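Local coordinates for hemoglobin subunit alpha (Isurus oxyrinchus, PDB 3MKB), which probably binds and carries oxygen at a haem iron, as one of the chains of the tetrameric haemoglobin of this shark, at residues Leu83-Thr86 with His87-Leu91; Gly59-Val62 with Ile63-Val66. All coordinates share one frame; numbering follows the deposited sequence.

Contact 1 of 2, residues Leu83-Thr86 with His87-Leu91. With HEM (protoporphyrin IX containing Fe), chain E.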
# COMPACT_ATOMS: atom_id res chain seq x y z
N LEU A 83 -2.25 7.15 -22.08
CA LEU A 83 -1.65 7.65 -20.87
C LEU A 83 -0.97 6.53 -20.06
O LEU A 83 0.08 6.74 -19.42
CB LEU A 83 -2.73 8.37 -20.06
CG LEU A 83 -2.32 9.72 -19.49
CD1 LEU A 83 -1.05 10.32 -20.16
CD2 LEU A 83 -3.52 10.63 -19.60
N ALA A 84 -1.58 5.36 -20.06
CA ALA A 84 -1.02 4.17 -19.46
C ALA A 84 0.36 3.86 -20.11
O ALA A 84 1.33 3.52 -19.42
CB ALA A 84 -1.96 3.02 -19.69
N VAL A 85 0.43 3.98 -21.44
CA VAL A 85 1.74 3.80 -22.12
C VAL A 85 2.80 4.85 -21.79
O VAL A 85 3.95 4.50 -21.59
CB VAL A 85 1.59 3.66 -23.67
CG1 VAL A 85 2.97 3.75 -24.37
CG2 VAL A 85 0.91 2.37 -23.99
N THR A 86 2.43 6.11 -21.73
CA THR A 86 3.37 7.15 -21.36
C THR A 86 3.86 6.97 -19.91
O THR A 86 5.11 6.99 -19.67
CB THR A 86 2.76 8.55 -21.57
OG1 THR A 86 2.46 8.70 -22.99
CG2 THR A 86 3.75 9.61 -21.19
N HIS A 87 2.93 6.76 -18.97
CA HIS A 87 3.35 6.61 -17.57
C HIS A 87 4.06 5.34 -17.27
O HIS A 87 5.04 5.32 -16.48
CB HIS A 87 2.21 6.87 -16.57
CG HIS A 87 1.96 8.32 -16.37
ND1 HIS A 87 1.21 9.06 -17.26
CD2 HIS A 87 2.45 9.20 -15.47
CE1 HIS A 87 1.20 10.32 -16.87
NE2 HIS A 87 1.94 10.44 -15.79
N GLY A 88 3.55 4.28 -17.88
CA GLY A 88 4.04 2.97 -17.66
C GLY A 88 5.31 2.62 -18.43
O GLY A 88 6.10 1.87 -17.90
N LYS A 89 5.48 3.12 -19.66
CA LYS A 89 6.62 2.71 -20.51
C LYS A 89 7.69 3.80 -20.75
O LYS A 89 8.89 3.50 -20.87
CB LYS A 89 6.13 2.19 -21.88
CG LYS A 89 5.28 0.94 -21.79
CD LYS A 89 6.22 -0.23 -21.48
CE LYS A 89 5.88 -1.47 -22.27
NZ LYS A 89 4.66 -2.08 -21.71
N LYS A 90 7.27 5.04 -20.83
CA LYS A 90 8.23 6.12 -21.01
C LYS A 90 8.70 6.73 -19.66
O LYS A 90 9.90 6.72 -19.34
CB LYS A 90 7.63 7.20 -21.94
CG LYS A 90 8.43 8.51 -21.94
CD LYS A 90 7.76 9.48 -22.89
CE LYS A 90 8.57 10.74 -23.13
NZ LYS A 90 8.00 11.42 -24.35
N LEU A 91 7.76 7.23 -18.88
CA LEU A 91 8.12 7.93 -17.61
C LEU A 91 8.51 6.96 -16.50
O LEU A 91 9.31 7.33 -15.62
CB LEU A 91 6.98 8.83 -17.11
CG LEU A 91 6.47 9.88 -18.10
CD1 LEU A 91 5.04 10.34 -17.74
CD2 LEU A 91 7.49 11.06 -18.14
CHA HEM E . 3.32 14.05 -17.72
CHB HEM E . -1.28 12.93 -16.82
CHC HEM E . -0.10 11.09 -12.44
CHD HEM E . 4.54 11.81 -13.49
C1A HEM E . 1.96 13.89 -17.90
C2A HEM E . 1.18 14.28 -19.05
C3A HEM E . -0.11 13.95 -18.83
C4A HEM E . -0.17 13.39 -17.49
CMA HEM E . -1.36 14.13 -19.78
CAA HEM E . 1.87 14.81 -20.32
CBA HEM E . 2.05 13.44 -21.05
CGA HEM E . 2.35 13.60 -22.50
O1A HEM E . 2.90 14.70 -22.86
O2A HEM E . 2.07 12.66 -23.31
C1B HEM E . -1.34 12.32 -15.58
C2B HEM E . -2.53 11.76 -14.98
C3B HEM E . -2.21 11.28 -13.77
C4B HEM E . -0.80 11.48 -13.56
CMB HEM E . -3.97 11.73 -15.59
CAB HEM E . -3.13 10.56 -12.75
CBB HEM E . -4.47 10.65 -12.68
C1C HEM E . 1.28 11.11 -12.29
C2C HEM E . 2.04 10.68 -11.12
C3C HEM E . 3.35 10.90 -11.38
C4C HEM E . 3.44 11.47 -12.74
CMC HEM E . 1.33 10.14 -9.84
CAC HEM E . 4.51 10.59 -10.39
CBC HEM E . 4.32 10.70 -9.05
C1D HEM E . 4.59 12.53 -14.68
C2D HEM E . 5.81 13.13 -15.17
C3D HEM E . 5.49 13.89 -16.43
C4D HEM E . 4.08 13.59 -16.65
CMD HEM E . 7.21 13.10 -14.50
CAD HEM E . 6.54 14.70 -17.27
CBD HEM E . 6.54 16.24 -17.04
CGD HEM E . 7.17 16.78 -15.74
O1D HEM E . 8.33 16.41 -15.34
O2D HEM E . 6.53 17.63 -15.05
NA HEM E . 1.11 13.37 -16.99
NB HEM E . -0.27 12.13 -14.67
NC HEM E . 2.18 11.55 -13.22
ND HEM E . 3.56 12.82 -15.58
FE HEM E . 1.61 12.47 -15.12

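Contact 2 of 2, residues Gly59-Val62 with Ile63-Val66. With HEM (protoporphyrin IX containing Fe), chain E.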
# COMPACT_ATOMS: atom_id res chain seq x y z
N GLY A 59 -0.09 19.84 -13.17
CA GLY A 59 -1.37 19.79 -12.51
C GLY A 59 -2.55 19.93 -13.46
O GLY A 59 -3.51 19.18 -13.38
N GLY A 60 -2.49 20.90 -14.35
CA GLY A 60 -3.60 21.08 -15.33
C GLY A 60 -3.78 19.84 -16.18
O GLY A 60 -4.94 19.35 -16.41
N LYS A 61 -2.66 19.34 -16.69
CA LYS A 61 -2.66 18.11 -17.50
C LYS A 61 -3.29 16.95 -16.74
O LYS A 61 -4.12 16.24 -17.31
CB LYS A 61 -1.25 17.75 -17.93
CG LYS A 61 -0.66 18.79 -18.90
CD LYS A 61 0.84 18.56 -19.22
CE LYS A 61 1.32 19.61 -20.23
NZ LYS A 61 2.79 19.48 -20.31
N VAL A 62 -2.89 16.74 -15.48
CA VAL A 62 -3.59 15.76 -14.65
C VAL A 62 -5.14 15.95 -14.62
O VAL A 62 -5.91 15.02 -14.96
CB VAL A 62 -3.02 15.71 -13.17
CG1 VAL A 62 -3.87 14.80 -12.29
CG2 VAL A 62 -1.59 15.18 -13.20
N ILE A 63 -5.58 17.15 -14.26
CA ILE A 63 -6.97 17.40 -14.02
C ILE A 63 -7.70 17.41 -15.36
O ILE A 63 -8.81 16.83 -15.45
CB ILE A 63 -7.24 18.69 -13.18
CG1 ILE A 63 -6.67 18.54 -11.77
CG2 ILE A 63 -8.74 19.01 -13.15
CD1 ILE A 63 -7.27 17.44 -10.89
N ARG A 64 -7.08 17.98 -16.41
CA ARG A 64 -7.75 17.91 -17.75
C ARG A 64 -8.04 16.49 -18.12
O ARG A 64 -9.14 16.21 -18.66
CB ARG A 64 -7.00 18.63 -18.86
CG ARG A 64 -7.27 20.16 -18.87
CD ARG A 64 -6.26 20.86 -19.84
NE ARG A 64 -5.93 22.19 -19.34
CZ ARG A 64 -4.73 22.55 -18.88
NH1 ARG A 64 -4.56 23.80 -18.43
NH2 ARG A 64 -3.70 21.69 -18.92
N ALA A 65 -7.07 15.59 -17.85
CA ALA A 65 -7.21 14.17 -18.13
C ALA A 65 -8.27 13.47 -17.26
O ALA A 65 -9.01 12.56 -17.72
CB ALA A 65 -5.83 13.45 -18.02
N VAL A 66 -8.33 13.84 -15.99
CA VAL A 66 -9.39 13.31 -15.16
C VAL A 66 -10.74 13.73 -15.71
O VAL A 66 -11.66 12.90 -15.75
CB VAL A 66 -9.25 13.71 -13.64
CG1 VAL A 66 -10.51 13.28 -12.88
CG2 VAL A 66 -8.05 13.00 -13.07
CHA HEM E . 3.32 14.05 -17.72
CHB HEM E . -1.28 12.93 -16.82
CHC HEM E . -0.10 11.09 -12.44
CHD HEM E . 4.54 11.81 -13.49
C1A HEM E . 1.96 13.89 -17.90
C2A HEM E . 1.18 14.28 -19.05
C3A HEM E . -0.11 13.95 -18.83
C4A HEM E . -0.17 13.39 -17.49
CMA HEM E . -1.36 14.13 -19.78
CAA HEM E . 1.87 14.81 -20.32
CBA HEM E . 2.05 13.44 -21.05
CGA HEM E . 2.35 13.60 -22.50
O1A HEM E . 2.90 14.70 -22.86
O2A HEM E . 2.07 12.66 -23.31
C1B HEM E . -1.34 12.32 -15.58
C2B HEM E . -2.53 11.76 -14.98
C3B HEM E . -2.21 11.28 -13.77
C4B HEM E . -0.80 11.48 -13.56
CMB HEM E . -3.97 11.73 -15.59
CAB HEM E . -3.13 10.56 -12.75
CBB HEM E . -4.47 10.65 -12.68
C1C HEM E . 1.28 11.11 -12.29
C2C HEM E . 2.04 10.68 -11.12
C3C HEM E . 3.35 10.90 -11.38
C4C HEM E . 3.44 11.47 -12.74
CMC HEM E . 1.33 10.14 -9.84
CAC HEM E . 4.51 10.59 -10.39
CBC HEM E . 4.32 10.70 -9.05
C1D HEM E . 4.59 12.53 -14.68
C2D HEM E . 5.81 13.13 -15.17
C3D HEM E . 5.49 13.89 -16.43
C4D HEM E . 4.08 13.59 -16.65
CMD HEM E . 7.21 13.10 -14.50
CAD HEM E . 6.54 14.70 -17.27
CBD HEM E . 6.54 16.24 -17.04
CGD HEM E . 7.17 16.78 -15.74
O1D HEM E . 8.33 16.41 -15.34
O2D HEM E . 6.53 17.63 -15.05
NA HEM E . 1.11 13.37 -16.99
NB HEM E . -0.27 12.13 -14.67
NC HEM E . 2.18 11.55 -13.22
ND HEM E . 3.56 12.82 -15.58
FE HEM E . 1.61 12.47 -15.12

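Contact 1 of 2, residues Leu83-Thr86 with His87-Leu91
Leu83 and His87 stand one helical turn apart, side by side and pointing the same way, toward the haem. At the base of His87, CB lies 3.6 Å from Leu83 O. That oxygen takes a nearly straight bond from His87 N (2.9 Å, 170°). CG stays near Leu83 O, and ND1 gives it a weak bond of 3.4 Å. The oxygen lies at the ring edge, and this weak bond is likely to limit the turn of the imidazole. Leu83 CD1 is 3.9 Å from ND1 and also meets the haem methyl CMA. CE1 lies by HEM NA and CD2 by HEM NC. At the tip, NE2 binds the haem iron at 2.2 Å. His87 is the proximal histidine of the globin fold; His58 NE2, on the other side, also binds the iron. Leu91 CD1 covers one ring face, 3.6 Å above its centre. Leu91 N reaches Thr86 O five residues back (2.8 Å, 178°), a pi-type turn. With OG1 beside the backbone N (chi1 -62°), Thr86 CG2 lies anti to that nitrogen and touches Leu91 CD1 at 3.8 Å. Helix 81-91 lies along one face of the haem. Ala84 and Val85 pack on Lys138, and His87 touches Val93 and Tyr139 in neighbouring loops.

Contact 2 of 2, residues Gly59-Val62 with Ile63-Val66
Arg64 turns back over Gly60: CG lies beside the backbone N (chi1 -82°) and the chain bends at chi3 (-147°). This lays one face of the guanidinium over Gly60 CA, with Arg64 NH2 3.3 Å from Gly60 C. Arg64 NH1 has a long, weak ion pair with Glu22 of helix 21-35. At Val62, CG1 is anti to the backbone N (chi1 173°), which brings CG2 beside that nitrogen and over the porphyrin, 3.6 Å from HEM NB. This is the distal helix of the globin fold, one turn beyond the iron-binding His58. Ala65 CB adds a second apolar touch, 3.5 Å from HEM CMB, and Lys61 CB lies more loosely by the methyl CMA. At Val62, an alanine in its place would probably open a gap over the pyrrole at HEM NB, where Val62 CG2 now packs. Backbone bonds four residues apart run through the helix. Ile63 N reaches Gly59 O at 3.0 Å, and Val66 N meets Val62 O at 2.9 Å, in the carbonyl plane. Ile63 packs on Pro21 and Tyr24, while Val66 packs on Leu127, Leu128 and Ile131 of helix 118-135.

How the contacts relate
The two contacts lie on different helices. Contact 2 comes first along the chain, on helix 53-70. Contact 1 follows on helix 81-91, after the short helix 76-79. Their centres are about 15 Å apart. Contact 2 is the more central: its centre is about 7 Å from that of the chain, against about 15 Å for contact 1. They meet directly at one haem edge, where Leu83 CD2 lies 4.0 Å from Ala65 CB. Both are part of the globin fold. Together they give part of the proximal wall and part of the distal wall of the haem pocket. In this structure His58, one turn before Val62, holds the iron's distal position, where oxygen would probably bind.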